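Local coordinates for protein GLB-12 (Caenorhabditis elegans, PDB 4BJA) that acts as a haem-binding redox-signalling globin that is essential for reproduction in the worm, at the interface of chains A and B. Numbering follows the deposited sequence. Chains: chain A/B, Protein GLB-12.

Contact 1: the interface of chains A and B. Residues chain A 139, 143, 146, 197, 200-201, 204-205; chain B 19, 23, 25.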
loop_
_atom_site.group_PDB
_atom_site.type_symbol
_atom_site.label_atom_id
_atom_site.label_comp_id
_atom_site.label_asym_id
_atom_site.label_seq_id
_atom_site.Cartn_x
_atom_site.Cartn_y
_atom_site.Cartn_z
ATOM N N GLN A 139 2.047 1.409 16.094
ATOM C CA GLN A 139 1.332 2.371 15.235
ATOM C C GLN A 139 0.422 3.398 15.977
ATOM O O GLN A 139 0.034 4.434 15.414
ATOM C CB GLN A 139 0.526 1.595 14.176
ATOM C CG GLN A 139 1.339 0.504 13.414
ATOM C CD GLN A 139 0.550 -0.079 12.239
ATOM O OE1 GLN A 139 0.412 -1.300 12.082
ATOM N NE2 GLN A 139 0.030 0.799 11.418
ATOM N N ASN A 143 5.925 4.752 15.571
ATOM C CA ASN A 143 6.323 3.858 14.475
ATOM C C ASN A 143 7.768 4.206 14.101
ATOM O O ASN A 143 8.007 5.241 13.513
ATOM C CB ASN A 143 5.369 4.083 13.287
ATOM C CG ASN A 143 5.735 3.259 12.088
ATOM O OD1 ASN A 143 6.882 2.842 11.931
ATOM N ND2 ASN A 143 4.738 2.979 11.241
ATOM N N GLU A 146 8.686 4.856 10.498
ATOM C CA GLU A 146 8.248 6.166 10.119
ATOM C C GLU A 146 9.189 7.275 10.692
ATOM O O GLU A 146 9.571 8.208 9.986
ATOM C CB GLU A 146 6.808 6.355 10.589
ATOM C CG GLU A 146 6.243 7.698 10.221
ATOM C CD GLU A 146 4.844 7.828 10.758
ATOM O OE1 GLU A 146 4.702 8.074 11.968
ATOM O OE2 GLU A 146 3.874 7.647 9.990
ATOM N N ASN A 197 7.352 7.066 1.567
ATOM C CA ASN A 197 6.124 6.704 2.276
ATOM C C ASN A 197 5.659 5.276 1.998
ATOM O O ASN A 197 5.145 4.602 2.881
ATOM C CB ASN A 197 5.016 7.733 2.001
ATOM C CG ASN A 197 5.266 9.013 2.822
ATOM O OD1 ASN A 197 5.537 8.914 4.015
ATOM N ND2 ASN A 197 5.164 10.163 2.226
ATOM N N ILE A 200 7.858 3.072 4.077
ATOM C CA ILE A 200 7.332 3.036 5.457
ATOM C C ILE A 200 6.120 2.117 5.564
ATOM O O ILE A 200 6.057 1.273 6.446
ATOM C CB ILE A 200 6.885 4.425 5.928
ATOM C CG1 ILE A 200 8.103 5.338 6.049
ATOM C CG2 ILE A 200 6.213 4.296 7.334
ATOM C CD1 ILE A 200 7.735 6.860 6.222
ATOM N N SER A 201 5.145 2.275 4.666
ATOM C CA SER A 201 3.918 1.493 4.825
ATOM C C SER A 201 4.203 -0.016 4.683
ATOM O O SER A 201 3.660 -0.811 5.454
ATOM C CB SER A 201 2.862 1.947 3.853
ATOM O OG SER A 201 3.224 1.563 2.567
ATOM N N THR A 204 6.150 -1.311 7.672
ATOM C CA THR A 204 5.280 -1.335 8.816
ATOM C C THR A 204 4.323 -2.533 8.764
ATOM O O THR A 204 4.140 -3.235 9.778
ATOM C CB THR A 204 4.500 -0.012 8.902
ATOM O OG1 THR A 204 5.435 1.053 9.130
ATOM C CG2 THR A 204 3.436 -0.059 10.006
ATOM N N ASP A 205 3.718 -2.752 7.590
ATOM C CA ASP A 205 2.712 -3.802 7.471
ATOM C C ASP A 205 3.318 -5.184 7.568
ATOM O O ASP A 205 2.766 -6.050 8.252
ATOM C CB ASP A 205 1.890 -3.622 6.192
ATOM C CG ASP A 205 0.808 -2.545 6.330
ATOM O OD1 ASP A 205 0.609 -1.972 7.431
ATOM O OD2 ASP A 205 0.110 -2.282 5.322
ATOM N N TRP B 19 -2.772 1.050 11.804
ATOM C CA TRP B 19 -2.908 2.446 11.292
ATOM C C TRP B 19 -4.132 3.081 11.867
ATOM O O TRP B 19 -5.223 2.487 11.853
ATOM C CB TRP B 19 -3.102 2.464 9.773
ATOM C CG TRP B 19 -2.017 1.779 9.022
ATOM C CD1 TRP B 19 -2.089 0.553 8.422
ATOM C CD2 TRP B 19 -0.703 2.280 8.772
ATOM N NE1 TRP B 19 -0.887 0.250 7.830
ATOM C CE2 TRP B 19 -0.018 1.297 8.024
ATOM C CE3 TRP B 19 -0.032 3.475 9.095
ATOM C CZ2 TRP B 19 1.311 1.460 7.596
ATOM C CZ3 TRP B 19 1.286 3.632 8.682
ATOM C CH2 TRP B 19 1.942 2.636 7.930
ATOM N N GLU B 23 -2.543 8.827 8.634
ATOM C CA GLU B 23 -1.109 8.911 8.346
ATOM C C GLU B 23 -0.789 9.342 6.900
ATOM O O GLU B 23 -1.579 9.140 5.976
ATOM C CB GLU B 23 -0.448 7.544 8.625
ATOM C CG GLU B 23 -0.428 7.096 10.138
ATOM C CD GLU B 23 -1.659 6.308 10.595
ATOM O OE1 GLU B 23 -2.696 6.326 9.876
ATOM O OE2 GLU B 23 -1.589 5.658 11.690
ATOM N N GLU B 25 1.146 7.884 4.976
ATOM C CA GLU B 25 1.494 6.722 4.156
ATOM C C GLU B 25 0.260 6.116 3.501
ATOM O O GLU B 25 0.333 5.072 2.881
ATOM C CB GLU B 25 2.218 5.664 4.991
ATOM C CG GLU B 25 3.536 6.186 5.551
ATOM C CD GLU B 25 3.423 6.770 6.964
ATOM O OE1 GLU B 25 2.348 7.105 7.406
ATOM O OE2 GLU B 25 4.447 6.896 7.635
HETATM O O HOH W 1 1.267 3.022 1.207
HETATM O O HOH W 2 2.078 9.601 9.350
HETATM O O HOH W 3 0.687 5.113 12.952
#
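An N-terminal segment of chain B lies in a groove of the chain A globin fold, between helix 185-214, helix 144-160 and the loop before the latter. B:Trp19 enters with its indole edge toward helix 185-214, where NE1 donates to OD1 of A:Asp205 at 2.7 Å. That bond is bent, 137° at the hydrogen, and uses the syn lone pair of the carboxylate. The A:Gln139 amide stands steeply on one indole face, its NE2 over the ring near the rim. On the same face the CG2 methyl of A:Thr204 comes tip to tip over the benzo rim, 3.6 Å from CZ2 of B:Trp19. A:Thr204 is itself fixed: its OG1 accepts from A:Asn143 ND2 (2.9 Å), nearly in the amide plane, and donates to the A:Ile200 carbonyl O at 2.8 Å. An alanine in place of B:Trp19 would probably cost the bond to A:Asp205 and leave A:Gln139 and A:Thr204 without their aromatic partner. Further along, B:Glu25 bends at chi2 (94°) to bring OE2 within 2.5 Å of A:Glu146 OE2. The carboxylate planes are 12° apart; so short an approach of two acceptors suggests a proton between them, though protons are not seen. Water bridges A:Gln139 O to B:Glu23 OE2 and A:Ser201 OG to B:Glu25 O. The patch thus fastens the N-terminal segment of one globin onto its neighbour, probably helping to hold a dimer together.

Contact 2: the interface of chains A and B. Residues chain A 208-209, 212-213; chain B 208-209, 212-213.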
loop_
_atom_site.group_PDB
_atom_site.type_symbol
_atom_site.label_atom_id
_atom_site.label_comp_id
_atom_site.label_asym_id
_atom_site.label_seq_id
_atom_site.Cartn_x
_atom_site.Cartn_y
_atom_site.Cartn_z
ATOM N N GLU A 208 4.287 -5.824 11.182
ATOM C CA GLU A 208 3.176 -5.990 12.083
ATOM C C GLU A 208 2.622 -7.415 11.953
ATOM O O GLU A 208 2.305 -8.076 12.958
ATOM C CB GLU A 208 2.135 -4.942 11.776
ATOM C CG GLU A 208 1.151 -4.720 12.867
ATOM C CD GLU A 208 1.738 -3.997 14.090
ATOM O OE1 GLU A 208 2.642 -3.144 13.954
ATOM O OE2 GLU A 208 1.243 -4.269 15.193
ATOM N N LEU A 209 2.537 -7.879 10.719
ATOM C CA LEU A 209 2.007 -9.220 10.448
ATOM C C LEU A 209 2.933 -10.295 11.010
ATOM O O LEU A 209 2.471 -11.283 11.601
ATOM C CB LEU A 209 1.835 -9.407 8.938
ATOM C CG LEU A 209 1.235 -10.769 8.512
ATOM C CD1 LEU A 209 -0.116 -11.022 9.162
ATOM C CD2 LEU A 209 1.094 -10.838 6.979
ATOM N N ALA A 212 2.628 -10.438 14.722
ATOM C CA ALA A 212 1.358 -11.044 15.130
ATOM C C ALA A 212 1.421 -12.567 15.007
ATOM O O ALA A 212 0.917 -13.287 15.877
ATOM C CB ALA A 212 0.186 -10.488 14.347
ATOM N N LYS A 213 2.053 -13.049 13.946
ATOM C CA LYS A 213 2.150 -14.497 13.702
ATOM C C LYS A 213 3.045 -15.187 14.713
ATOM O O LYS A 213 2.727 -16.288 15.190
ATOM C CB LYS A 213 2.669 -14.779 12.300
ATOM C CG LYS A 213 1.644 -14.555 11.210
ATOM C CD LYS A 213 2.272 -14.846 9.866
ATOM C CE LYS A 213 1.364 -14.497 8.706
ATOM N NZ LYS A 213 2.176 -14.471 7.463
ATOM N N GLU B 208 -5.539 -10.025 6.793
ATOM C CA GLU B 208 -4.517 -10.973 7.154
ATOM C C GLU B 208 -4.053 -10.700 8.592
ATOM O O GLU B 208 -3.862 -11.632 9.393
ATOM C CB GLU B 208 -3.385 -10.874 6.161
ATOM C CG GLU B 208 -2.477 -12.049 6.152
ATOM C CD GLU B 208 -3.106 -13.312 5.539
ATOM O OE1 GLU B 208 -3.935 -13.223 4.608
ATOM O OE2 GLU B 208 -2.719 -14.402 5.982
ATOM N N LEU B 209 -3.904 -9.425 8.907
ATOM C CA LEU B 209 -3.449 -9.023 10.242
ATOM C C LEU B 209 -4.487 -9.378 11.301
ATOM O O LEU B 209 -4.142 -9.869 12.387
ATOM C CB LEU B 209 -3.172 -7.517 10.255
ATOM C CG LEU B 209 -2.636 -6.963 11.598
ATOM C CD1 LEU B 209 -1.360 -7.667 12.034
ATOM C CD2 LEU B 209 -2.381 -5.447 11.490
ATOM N N ALA B 212 -4.484 -13.054 11.920
ATOM C CA ALA B 212 -3.295 -13.468 12.668
ATOM C C ALA B 212 -3.453 -13.148 14.156
ATOM O O ALA B 212 -3.069 -13.951 15.014
ATOM C CB ALA B 212 -2.030 -12.845 12.115
ATOM N N LYS B 213 -4.032 -11.992 14.454
ATOM C CA LYS B 213 -4.209 -11.560 15.849
ATOM C C LYS B 213 -5.226 -12.411 16.585
ATOM O O LYS B 213 -5.023 -12.764 17.758
ATOM C CB LYS B 213 -4.635 -10.101 15.917
ATOM C CG LYS B 213 -3.515 -9.122 15.642
ATOM C CD LYS B 213 -4.055 -7.711 15.717
ATOM C CE LYS B 213 -3.036 -6.671 15.301
ATOM N NZ LYS B 213 -3.745 -5.388 15.059
#
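Two copies of helix 185-214, one from each chain, run in the same general direction and converge about the two-fold axis, where the CA atoms of A:Leu209 and B:Leu209 are 5.5 Å apart. One turn later the helices are still close, with 5.8 Å between the CA atoms of A:Ala212 and B:Ala212. The small alanine probably helps the backbones approach at this turn: the methyl groups meet directly across the axis, CB of A:Ala212 to CB of B:Ala212 at 3.9 Å. Leucine packs one turn earlier. In A:Leu209, CG is anti to the backbone N (chi1 -178°), which directs the branched tip across the partner helix instead of along its own. The two methyls then divide the work. CD1 lies against the alanine, 4.0 Å from CB of B:Ala212, and also over the partner's backbone, 3.8 Å from the carbonyl O of B:Glu208. CD2 packs on the aliphatic part of the glutamate, 3.9 Å from CG of B:Glu208. That glutamate has CG anti to its backbone N and a bend at chi2 (72°), so its methylene serves as apolar surface while the carboxylate turns aside. By symmetry B:Leu209 does the same over A:Glu208 and A:Ala212, the two leucines lying obliquely across the opposite glutamates. The joint is therefore made by van der Waals packing, with no polar pair across it at bonding distance. A:Lys213 skirts the rim: chi1 of -75° puts its CG 4.2 Å from CB of B:Ala212, and the extended chain beyond carries NZ along the rim. NZ of A:Lys213 stands 5.1 Å from OE2 of B:Glu208, too far for a salt bridge, though the opposite charges may attract weakly.

Contact 1 and contact 2 have C-alpha centres about 15 Å apart and share helix 185-214, whose earlier turns receive the N-terminal segment of the other chain while its last turns pair with their symmetry mate. A:Asp205 in contact 1 precedes A:Glu208 in contact 2 by about one turn, so the same helix links the two patches. Contact 1 mixes polar links with indole packing and recurs with the chains exchanged, whereas contact 2 is apolar and straddles the two-fold axis. Segment exchange flanking a central helix pair would be a plausible basis for a dimer, although the structure alone does not prove it in solution.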